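Local coordinates for L-2,4-diaminobutyric acid acetyltransferase (PDB 6SL8), which catalyses the transfer of an acetyl group, presumably from acetyl-CoA, to L-2,4-diaminobutyric acid, a reaction known from ectoine biosynthesis, at residues S127-A132 with T164-P169; G40-N45 with V88-V93; P24-G29 with L53-N58. All blocks are in the same frame, centred on the assembly; numbering follows the deposited sequence.

Contact 1: S127-A132 with T164-P169. With DAB (2,4-diaminobutyric acid), chain C; DAB (2,4-diaminobutyric acid), chain B.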
loop_
_atom_site.group_PDB
_atom_site.type_symbol
_atom_site.label_atom_id
_atom_site.label_comp_id
_atom_site.label_asym_id
_atom_site.label_seq_id
_atom_site.Cartn_x
_atom_site.Cartn_y
_atom_site.Cartn_z
ATOM N N SER A 127 0.874 -15.902 -8.978
ATOM C CA SER A 127 0.737 -16.170 -10.483
ATOM C C SER A 127 1.277 -17.588 -10.703
ATOM O O SER A 127 2.170 -18.153 -9.986
ATOM C CB SER A 127 1.550 -15.143 -11.253
ATOM O OG SER A 127 0.930 -13.872 -11.223
ATOM N N PRO A 128 0.782 -18.219 -11.785
ATOM C CA PRO A 128 1.210 -19.611 -12.064
ATOM C C PRO A 128 2.695 -19.893 -12.161
ATOM O O PRO A 128 3.142 -20.953 -11.760
ATOM C CB PRO A 128 0.439 -19.885 -13.390
ATOM C CG PRO A 128 -0.845 -19.191 -13.208
ATOM C CD PRO A 128 -0.390 -17.837 -12.584
ATOM N N SER A 129 3.455 -18.961 -12.702
ATOM C CA SER A 129 4.903 -19.060 -12.774
ATOM C C SER A 129 5.661 -19.060 -11.403
ATOM O O SER A 129 6.848 -19.396 -11.345
ATOM C CB SER A 129 5.513 -17.915 -13.571
ATOM O OG SER A 129 5.449 -16.667 -12.936
ATOM N N ASN A 130 4.951 -18.583 -10.385
ATOM C CA ASN A 130 5.548 -18.364 -9.075
ATOM C C ASN A 130 5.531 -19.645 -8.229
ATOM O O ASN A 130 4.829 -19.731 -7.209
ATOM C CB ASN A 130 4.865 -17.213 -8.326
ATOM C CG ASN A 130 5.132 -15.793 -8.910
ATOM O OD1 ASN A 130 5.322 -15.557 -10.129
ATOM N ND2 ASN A 130 5.054 -14.831 -8.048
ATOM N N MET A 131 6.314 -20.624 -8.683
ATOM C CA MET A 131 6.319 -21.967 -8.079
ATOM C C MET A 131 6.731 -21.975 -6.590
ATOM O O MET A 131 6.073 -22.613 -5.788
ATOM C CB MET A 131 7.307 -22.897 -8.805
ATOM C CG MET A 131 7.086 -24.346 -8.417
ATOM S SD MET A 131 8.314 -25.337 -9.318
ATOM C CE MET A 131 7.301 -25.509 -10.757
ATOM N N ALA A 132 7.767 -21.226 -6.300
ATOM C CA ALA A 132 8.263 -21.147 -4.941
ATOM C C ALA A 132 7.214 -20.571 -4.003
ATOM O O ALA A 132 7.065 -21.051 -2.862
ATOM C CB ALA A 132 9.550 -20.440 -4.861
ATOM N N THR A 164 2.412 -6.648 -20.299
ATOM C CA THR A 164 2.103 -8.085 -20.250
ATOM C C THR A 164 2.050 -8.515 -18.762
ATOM O O THR A 164 2.891 -8.065 -17.951
ATOM C CB THR A 164 3.165 -8.931 -20.987
ATOM O OG1 THR A 164 4.425 -8.869 -20.295
ATOM C CG2 THR A 164 3.348 -8.422 -22.420
ATOM N N HIS A 165 1.017 -9.296 -18.393
ATOM C CA HIS A 165 0.915 -9.766 -17.001
ATOM C C HIS A 165 0.177 -11.123 -16.959
ATOM O O HIS A 165 -0.820 -11.312 -17.656
ATOM C CB HIS A 165 0.134 -8.719 -16.147
ATOM C CG HIS A 165 0.513 -8.744 -14.672
ATOM N ND1 HIS A 165 0.083 -9.705 -13.792
ATOM C CD2 HIS A 165 1.339 -7.932 -13.962
ATOM C CE1 HIS A 165 0.600 -9.450 -12.579
ATOM N NE2 HIS A 165 1.366 -8.378 -12.674
ATOM N N GLU A 166 0.630 -11.981 -16.043
ATOM C CA GLU A 166 -0.031 -13.224 -15.746
ATOM C C GLU A 166 -1.265 -12.978 -14.949
ATOM O O GLU A 166 -1.431 -11.885 -14.268
ATOM C CB GLU A 166 0.857 -14.183 -14.977
ATOM C CG GLU A 166 2.073 -14.703 -15.605
ATOM C CD GLU A 166 2.896 -15.608 -14.710
ATOM O OE1 GLU A 166 4.030 -15.207 -14.337
ATOM O OE2 GLU A 166 2.395 -16.720 -14.422
ATOM N N ASP A 167 -2.189 -13.957 -14.929
ATOM C CA ASP A 167 -3.224 -13.989 -13.911
ATOM C C ASP A 167 -2.568 -13.955 -12.503
ATOM O O ASP A 167 -1.451 -14.469 -12.333
ATOM C CB ASP A 167 -4.089 -15.255 -13.957
ATOM C CG ASP A 167 -4.975 -15.357 -15.214
ATOM O OD1 ASP A 167 -5.252 -14.366 -15.892
ATOM O OD2 ASP A 167 -5.436 -16.529 -15.449
ATOM N N GLU A 168 -3.401 -13.440 -11.594
ATOM C CA GLU A 168 -3.049 -13.415 -10.131
ATOM C C GLU A 168 -4.182 -14.106 -9.394
ATOM O O GLU A 168 -5.082 -13.480 -8.828
ATOM C CB GLU A 168 -2.966 -11.932 -9.723
ATOM C CG GLU A 168 -1.749 -11.191 -10.207
ATOM C CD GLU A 168 -0.492 -11.501 -9.492
ATOM O OE1 GLU A 168 -0.473 -12.273 -8.425
ATOM O OE2 GLU A 168 0.569 -10.966 -9.919
ATOM N N PRO A 169 -4.199 -15.420 -9.449
ATOM C CA PRO A 169 -5.242 -16.143 -8.733
ATOM C C PRO A 169 -5.178 -15.918 -7.189
ATOM O O PRO A 169 -4.052 -15.827 -6.697
ATOM C CB PRO A 169 -4.891 -17.587 -9.019
ATOM C CG PRO A 169 -3.917 -17.631 -10.080
ATOM C CD PRO A 169 -3.251 -16.299 -10.125
HETATM N N DAB C . 13.419 -19.352 -1.818
HETATM C CA DAB C . 12.181 -18.767 -1.250
HETATM C C DAB C . 12.443 -19.529 -0.028
HETATM O O DAB C . 12.154 -20.717 0.028
HETATM C CB DAB C . 10.870 -19.106 -1.960
HETATM C CG DAB C . 9.427 -18.853 -1.456
HETATM N ND DAB C . 8.726 -17.645 -2.068
HETATM O OXT DAB C . 12.957 -19.064 0.972
HETATM N N DAB B . 2.570 -9.755 -8.562
HETATM C CA DAB B . 2.080 -9.010 -7.338
HETATM C C DAB B . 3.133 -8.090 -6.848
HETATM O O DAB B . 4.270 -8.236 -7.170
HETATM C CB DAB B . 1.453 -9.939 -6.290
HETATM C CG DAB B . 2.532 -10.722 -5.670
HETATM N ND DAB B . 1.941 -11.697 -4.733
HETATM O OXT DAB B . 2.715 -7.174 -6.089
HETATM O O HOH W 1 1.932 -13.398 -7.840
#
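Ser127 sits in the tight end of this contact, its hydroxyl OG giving a hydrogen bond of 2.7 Å to Asp167 O. The torsion that sets OG beside its backbone N (chi1 -73°) turns it to this carbonyl, whose plane the donor meets at a tilt of 29°. OG also lies 3.2 Å from Glu168 OE2, the carboxylate oxygen that accepts a 2.7 Å hydrogen bond from the alpha-amino N of one bound diaminobutyric acid. A water joins Ser127 N to Glu168 OE1, which Thr125 also bonds. At the apolar corner, Pro128 CD rests 4.1 Å from Pro169 CD. In the GNAT fold this is where the turn from strand 121-125 into helix 131-143 meets the start of strand 168-173; Ser127 to Asn130 form a type I beta turn. The outer side is exposed and largely polar. Here the extended Glu166 side chain slides past Pro128, and its OE2 receives Ser129 N on the syn lone pair (3.0 Å, 161°). Ser129 OG also meets Glu166 OE1, but at 2.5 Å this bond is doubtful. Cutting Glu166 back to an alanine would probably leave Ser129 N, and perhaps OG, without an acceptor and the turn less firmly tied.

Contact 2: G40-N45 with V88-V93. With NA (sodium ion), chain F; DAB (2,4-diaminobutyric acid), chain B; DAB (2,4-diaminobutyric acid), chain C.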
loop_
_atom_site.group_PDB
_atom_site.type_symbol
_atom_site.label_atom_id
_atom_site.label_comp_id
_atom_site.label_asym_id
_atom_site.label_seq_id
_atom_site.Cartn_x
_atom_site.Cartn_y
_atom_site.Cartn_z
ATOM N N GLY A 40 12.561 -10.306 -10.245
ATOM C CA GLY A 40 11.780 -10.015 -11.445
ATOM C C GLY A 40 10.386 -10.655 -11.508
ATOM O O GLY A 40 9.573 -10.257 -12.287
ATOM N N SER A 41 10.123 -11.624 -10.674
ATOM C CA SER A 41 8.771 -12.178 -10.530
ATOM C C SER A 41 7.764 -11.182 -9.933
ATOM O O SER A 41 6.584 -11.373 -10.072
ATOM C CB SER A 41 8.765 -13.438 -9.656
ATOM O OG SER A 41 9.282 -13.217 -8.343
ATOM N N LEU A 42 8.279 -10.173 -9.251
ATOM C CA LEU A 42 7.409 -9.238 -8.575
ATOM C C LEU A 42 7.224 -7.944 -9.424
ATOM O O LEU A 42 8.100 -7.548 -10.198
ATOM C CB LEU A 42 7.982 -8.852 -7.183
ATOM C CG LEU A 42 8.046 -9.977 -6.144
ATOM C CD1 LEU A 42 8.785 -9.469 -4.941
ATOM C CD2 LEU A 42 6.649 -10.443 -5.801
ATOM N N ASP A 43 6.100 -7.258 -9.184
ATOM C CA ASP A 43 5.828 -5.941 -9.742
ATOM C C ASP A 43 6.401 -4.822 -8.900
ATOM O O ASP A 43 6.156 -4.741 -7.676
ATOM C CB ASP A 43 4.347 -5.738 -9.897
ATOM C CG ASP A 43 3.711 -6.748 -10.837
ATOM O OD1 ASP A 43 4.384 -7.180 -11.820
ATOM O OD2 ASP A 43 2.610 -7.178 -10.532
ATOM N N LEU A 44 7.317 -4.015 -9.429
ATOM C CA LEU A 44 8.012 -3.078 -8.618
ATOM C C LEU A 44 7.121 -1.825 -8.344
ATOM O O LEU A 44 6.612 -1.179 -9.231
ATOM C CB LEU A 44 9.304 -2.654 -9.373
ATOM C CG LEU A 44 10.224 -1.711 -8.659
ATOM C CD1 LEU A 44 10.769 -2.256 -7.386
ATOM C CD2 LEU A 44 11.371 -1.302 -9.622
ATOM N N ASN A 45 6.976 -1.512 -7.049
ATOM C CA ASN A 45 6.335 -0.268 -6.643
ATOM C C ASN A 45 7.390 0.832 -6.458
ATOM O O ASN A 45 8.588 0.611 -6.597
ATOM C CB ASN A 45 5.472 -0.494 -5.404
ATOM C CG ASN A 45 4.415 -1.535 -5.680
ATOM O OD1 ASN A 45 4.511 -2.729 -5.183
ATOM N ND2 ASN A 45 3.527 -1.216 -6.459
ATOM N N VAL A 88 -1.129 -11.036 2.256
ATOM C CA VAL A 88 0.266 -11.079 1.954
ATOM C C VAL A 88 0.463 -10.537 0.572
ATOM O O VAL A 88 -0.048 -11.103 -0.433
ATOM C CB VAL A 88 0.956 -12.433 2.192
ATOM C CG1 VAL A 88 2.391 -12.367 1.784
ATOM C CG2 VAL A 88 0.769 -12.868 3.647
ATOM N N TRP A 89 1.225 -9.433 0.443
ATOM C CA TRP A 89 1.332 -8.675 -0.778
ATOM C C TRP A 89 2.552 -9.153 -1.567
ATOM O O TRP A 89 2.357 -9.655 -2.699
ATOM C CB TRP A 89 1.377 -7.187 -0.473
ATOM C CG TRP A 89 1.421 -6.246 -1.601
ATOM C CD1 TRP A 89 1.488 -6.565 -2.943
ATOM C CD2 TRP A 89 1.429 -4.825 -1.517
ATOM N NE1 TRP A 89 1.579 -5.406 -3.658
ATOM C CE2 TRP A 89 1.491 -4.312 -2.813
ATOM C CE3 TRP A 89 1.375 -3.933 -0.420
ATOM C CZ2 TRP A 89 1.546 -2.909 -3.061
ATOM C CZ3 TRP A 89 1.414 -2.539 -0.657
ATOM C CH2 TRP A 89 1.454 -2.070 -1.960
ATOM N N GLN A 90 3.755 -8.955 -1.099
ATOM C CA GLN A 90 4.951 -9.347 -1.849
ATOM C C GLN A 90 5.834 -10.201 -0.945
ATOM O O GLN A 90 6.099 -9.806 0.185
ATOM C CB GLN A 90 5.752 -8.185 -2.436
ATOM C CG GLN A 90 4.909 -7.366 -3.369
ATOM C CD GLN A 90 5.713 -6.271 -4.065
ATOM O OE1 GLN A 90 6.220 -5.354 -3.424
ATOM N NE2 GLN A 90 5.733 -6.325 -5.369
ATOM N N VAL A 91 6.377 -11.290 -1.485
ATOM C CA VAL A 91 7.408 -12.147 -0.869
ATOM C C VAL A 91 8.634 -12.151 -1.784
ATOM O O VAL A 91 8.525 -12.538 -2.960
ATOM C CB VAL A 91 6.859 -13.587 -0.645
ATOM C CG1 VAL A 91 7.938 -14.464 -0.049
ATOM C CG2 VAL A 91 5.520 -13.611 0.078
ATOM N N ALA A 92 9.756 -11.669 -1.256
ATOM C CA ALA A 92 10.982 -11.613 -1.968
ATOM C C ALA A 92 12.120 -12.249 -1.210
ATOM O O ALA A 92 12.335 -11.930 -0.026
ATOM C CB ALA A 92 11.337 -10.204 -2.386
ATOM N N VAL A 93 12.954 -13.045 -1.911
ATOM C CA VAL A 93 14.163 -13.674 -1.332
ATOM C C VAL A 93 15.264 -13.454 -2.325
ATOM O O VAL A 93 15.027 -13.665 -3.525
ATOM C CB VAL A 93 13.960 -15.168 -1.052
ATOM C CG1 VAL A 93 15.240 -15.746 -0.446
ATOM C CG2 VAL A 93 12.792 -15.351 -0.054
HETATM NA NA NA F . 2.657 -4.633 -6.404
HETATM N N DAB B . 2.570 -9.755 -8.562
HETATM C CA DAB B . 2.080 -9.010 -7.338
HETATM C C DAB B . 3.133 -8.090 -6.848
HETATM O O DAB B . 4.270 -8.236 -7.170
HETATM C CB DAB B . 1.453 -9.939 -6.290
HETATM C CG DAB B . 2.532 -10.722 -5.670
HETATM N ND DAB B . 1.941 -11.697 -4.733
HETATM O OXT DAB B . 2.715 -7.174 -6.089
HETATM N N DAB C . 13.419 -19.352 -1.818
HETATM C CA DAB C . 12.181 -18.767 -1.250
HETATM C C DAB C . 12.443 -19.529 -0.028
HETATM O O DAB C . 12.154 -20.717 0.028
HETATM C CB DAB C . 10.870 -19.106 -1.960
HETATM C CG DAB C . 9.427 -18.853 -1.456
HETATM N ND DAB C . 8.726 -17.645 -2.068
HETATM O OXT DAB C . 12.957 -19.064 0.972
#
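Gln90 points at the loop 40-45 with its chain extended beyond CG, which brings the amide to the backbone of Asp43. Its NE2 gives a hydrogen bond of 2.8 Å to Asp43 O, the acceptor lying close to the amide plane, and a second of 3.0 Å to the carboxylate O of a bound diaminobutyric acid. Tyr50 holds the other end, OE1, which fixes the rotation of the amide. The Asn45 amide is turned 55° from that of Gln90 and 60° from the Trp89 ring, which it meets from the opposite direction. Asn45 OD1 binds a sodium ion at 2.9 Å, and the ligand OXT and Ser46 of the second subunit bind the same ion. On the apolar side, Leu42 CD1 lies 3.7 Å from Ala92 CB. Trp89 and Gln90 both face Ser75, a classic beta bulge in strand 85-93 as in other GNAT enzymes, and Trp89 O accepts the ligand's terminal amine ND at 2.9 Å. Asp43 N donates to the ligand O, while Asp43 OD2, also bonded by His165, takes its alpha-amino N in a longer bond. Amide donors and sodium thus grip the carboxylate, and the bulge carbonyl holds the amine probably acetylated.

Contact 3: P24-G29 with L53-N58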
loop_
_atom_site.group_PDB
_atom_site.type_symbol
_atom_site.label_atom_id
_atom_site.label_comp_id
_atom_site.label_asym_id
_atom_site.label_seq_id
_atom_site.Cartn_x
_atom_site.Cartn_y
_atom_site.Cartn_z
ATOM N N PRO A 24 10.624 -4.025 9.394
ATOM C CA PRO A 24 11.256 -2.930 8.675
ATOM C C PRO A 24 10.971 -1.605 9.343
ATOM O O PRO A 24 10.047 -1.513 10.152
ATOM C CB PRO A 24 10.603 -2.955 7.271
ATOM C CG PRO A 24 9.259 -3.545 7.595
ATOM C CD PRO A 24 9.495 -4.605 8.620
ATOM N N GLU A 25 11.720 -0.606 8.915
ATOM C CA GLU A 25 11.491 0.782 9.291
ATOM C C GLU A 25 11.430 1.575 8.025
ATOM O O GLU A 25 11.864 1.137 6.969
ATOM C CB GLU A 25 12.643 1.271 10.226
ATOM C CG GLU A 25 12.750 0.434 11.523
ATOM C CD GLU A 25 11.542 0.598 12.513
ATOM O OE1 GLU A 25 11.336 -0.325 13.358
ATOM O OE2 GLU A 25 10.789 1.628 12.457
ATOM N N ALA A 26 10.961 2.821 8.085
ATOM C CA ALA A 26 10.895 3.682 6.899
ATOM C C ALA A 26 12.267 3.772 6.206
ATOM O O ALA A 26 12.356 3.782 5.009
ATOM C CB ALA A 26 10.397 5.068 7.250
ATOM N N ARG A 27 13.351 3.833 7.022
ATOM C CA ARG A 27 14.697 3.994 6.469
ATOM C C ARG A 27 15.135 2.821 5.600
ATOM O O ARG A 27 16.107 2.946 4.805
ATOM C CB ARG A 27 15.797 4.250 7.566
ATOM C CG ARG A 27 15.932 3.184 8.600
ATOM C CD ARG A 27 17.202 3.123 9.518
ATOM N NE ARG A 27 18.131 2.004 9.142
ATOM C CZ ARG A 27 17.900 0.658 9.186
ATOM N NH1 ARG A 27 18.865 -0.179 8.791
ATOM N NH2 ARG A 27 16.735 0.106 9.599
ATOM N N ASP A 28 14.483 1.651 5.758
ATOM C CA ASP A 28 14.780 0.470 4.930
ATOM C C ASP A 28 14.159 0.539 3.542
ATOM O O ASP A 28 14.423 -0.323 2.682
ATOM C CB ASP A 28 14.235 -0.757 5.640
ATOM C CG ASP A 28 14.900 -1.032 6.917
ATOM O OD1 ASP A 28 16.184 -1.011 6.953
ATOM O OD2 ASP A 28 14.223 -1.193 7.909
ATOM N N GLY A 29 13.330 1.568 3.262
ATOM C CA GLY A 29 12.636 1.643 2.010
ATOM C C GLY A 29 13.416 1.406 0.746
ATOM O O GLY A 29 13.061 0.652 -0.135
ATOM N N LEU A 53 5.438 1.312 3.911
ATOM C CA LEU A 53 5.298 0.006 4.525
ATOM C C LEU A 53 6.093 -0.122 5.757
ATOM O O LEU A 53 5.583 -0.531 6.787
ATOM C CB LEU A 53 5.553 -1.124 3.543
ATOM C CG LEU A 53 4.556 -1.253 2.392
ATOM C CD1 LEU A 53 5.080 -2.198 1.316
ATOM C CD2 LEU A 53 3.272 -1.848 2.954
ATOM N N GLY A 54 7.338 0.348 5.714
ATOM C CA GLY A 54 8.115 0.280 6.951
ATOM C C GLY A 54 7.697 1.275 8.029
ATOM O O GLY A 54 7.912 1.000 9.191
ATOM N N ASP A 55 7.104 2.409 7.679
ATOM C CA ASP A 55 6.698 3.431 8.654
ATOM C C ASP A 55 5.353 3.035 9.282
ATOM O O ASP A 55 5.190 3.102 10.493
ATOM C CB ASP A 55 6.550 4.723 7.917
ATOM C CG ASP A 55 6.753 5.965 8.777
ATOM O OD1 ASP A 55 6.974 5.806 9.969
ATOM O OD2 ASP A 55 6.850 7.059 8.194
ATOM N N TYR A 56 4.356 2.647 8.451
ATOM C CA TYR A 56 3.012 2.421 8.933
ATOM C C TYR A 56 2.554 0.969 9.085
ATOM O O TYR A 56 1.614 0.675 9.851
ATOM C CB TYR A 56 1.996 3.169 8.024
ATOM C CG TYR A 56 2.135 4.707 8.094
ATOM C CD1 TYR A 56 1.538 5.421 9.120
ATOM C CD2 TYR A 56 2.971 5.378 7.246
ATOM C CE1 TYR A 56 1.682 6.767 9.229
ATOM C CE2 TYR A 56 3.122 6.748 7.319
ATOM C CZ TYR A 56 2.549 7.411 8.386
ATOM O OH TYR A 56 2.770 8.779 8.411
ATOM N N PHE A 57 3.118 0.099 8.268
ATOM C CA PHE A 57 2.698 -1.325 8.238
ATOM C C PHE A 57 3.724 -2.266 8.762
ATOM O O PHE A 57 3.715 -3.484 8.524
ATOM C CB PHE A 57 2.283 -1.730 6.799
ATOM C CG PHE A 57 1.119 -1.003 6.292
ATOM C CD1 PHE A 57 1.180 0.218 5.602
ATOM C CD2 PHE A 57 -0.121 -1.561 6.517
ATOM C CE1 PHE A 57 0.053 0.891 5.180
ATOM C CE2 PHE A 57 -1.277 -0.911 6.079
ATOM C CZ PHE A 57 -1.198 0.290 5.391
ATOM N N ASN A 58 4.657 -1.777 9.625
ATOM C CA ASN A 58 5.764 -2.582 10.018
ATOM C C ASN A 58 5.390 -3.744 10.914
ATOM O O ASN A 58 6.127 -4.722 10.931
ATOM C CB ASN A 58 6.888 -1.672 10.544
ATOM C CG ASN A 58 6.984 -1.540 12.040
ATOM O OD1 ASN A 58 8.118 -1.377 12.546
ATOM N ND2 ASN A 58 5.919 -1.453 12.720
HETATM O O HOH W 2 8.011 2.374 11.850
#
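Pro24, Asn58 and Gly54 share most of the buried surface, and Gly54 is the point at which the two backbones come closest. The CA atoms of Glu25 and Gly54 stand only 4.1 Å apart. A beta carbon on Gly54 would point at the facing segment and fall 2.4 Å from Glu25 O, so the approach depends on its absence. Across this bare patch of helix the Pro24 ring lies with its CG 4.0 Å from Gly54 CA, and the ring also touches Ile63 of strand 62-66. Gly54 O receives a CA-H...O contact from Glu25 CA at 3.6 Å. Asn58 directs its CB at the same turn of chain, 3.2 Å from Pro24 O; the placing of its amide against Glu25 is uncertain, because the side chain has two conformers. The Glu25 chain bends at chi2 (-68°), which carries the carboxylate back to this side although its CB leaves the other way. A water lies within hydrogen-bonding distance of both Glu25 OE2 and Gly54 O. Next to the glycine, Ala26 CB touches Asp55 CB at 3.9 Å. Asp55 turns its carboxylate past that methyl group (chi1 -154°, CG opposite the backbone N), and its OD2 is hydrogen-bonded to Tyr154 of the second subunit. The 24-29 segment keeps its own shape through Asp28, whose OD2 accepts the Glu25 N-H at 2.8 Å on the anti side and is also paired with Arg22. This is the opening strand-helix-helix part of the GNAT fold: the connection from strand 20-22 into helix 29-37 packs on the last turn of helix 47-56, where that helix also meets the partner subunit.

All three contacts are partly buried, but contact 2, nearest the chain's centre, has no exposed touching residue, whereas contacts 1 and 3, on opposite sides with centres about 26 Å apart, have exposed rims. Contacts 1 and 2 both reach the central sheet and touch the two diaminobutyric acid molecules; His165 and Asp43 are linked by a probable hydrogen bond, NE2 to OD2 at 2.8 Å. Contact 3 joins a loop to a helix end and meets contact 2 through Leu53 packing on Trp89. Acids and hydroxyls prevail in contact 1, amides and a metal in contact 2, close backbone packing in contact 3. The second subunit meets several residues of contacts 2 and 3, but Glu168 alone in contact 1.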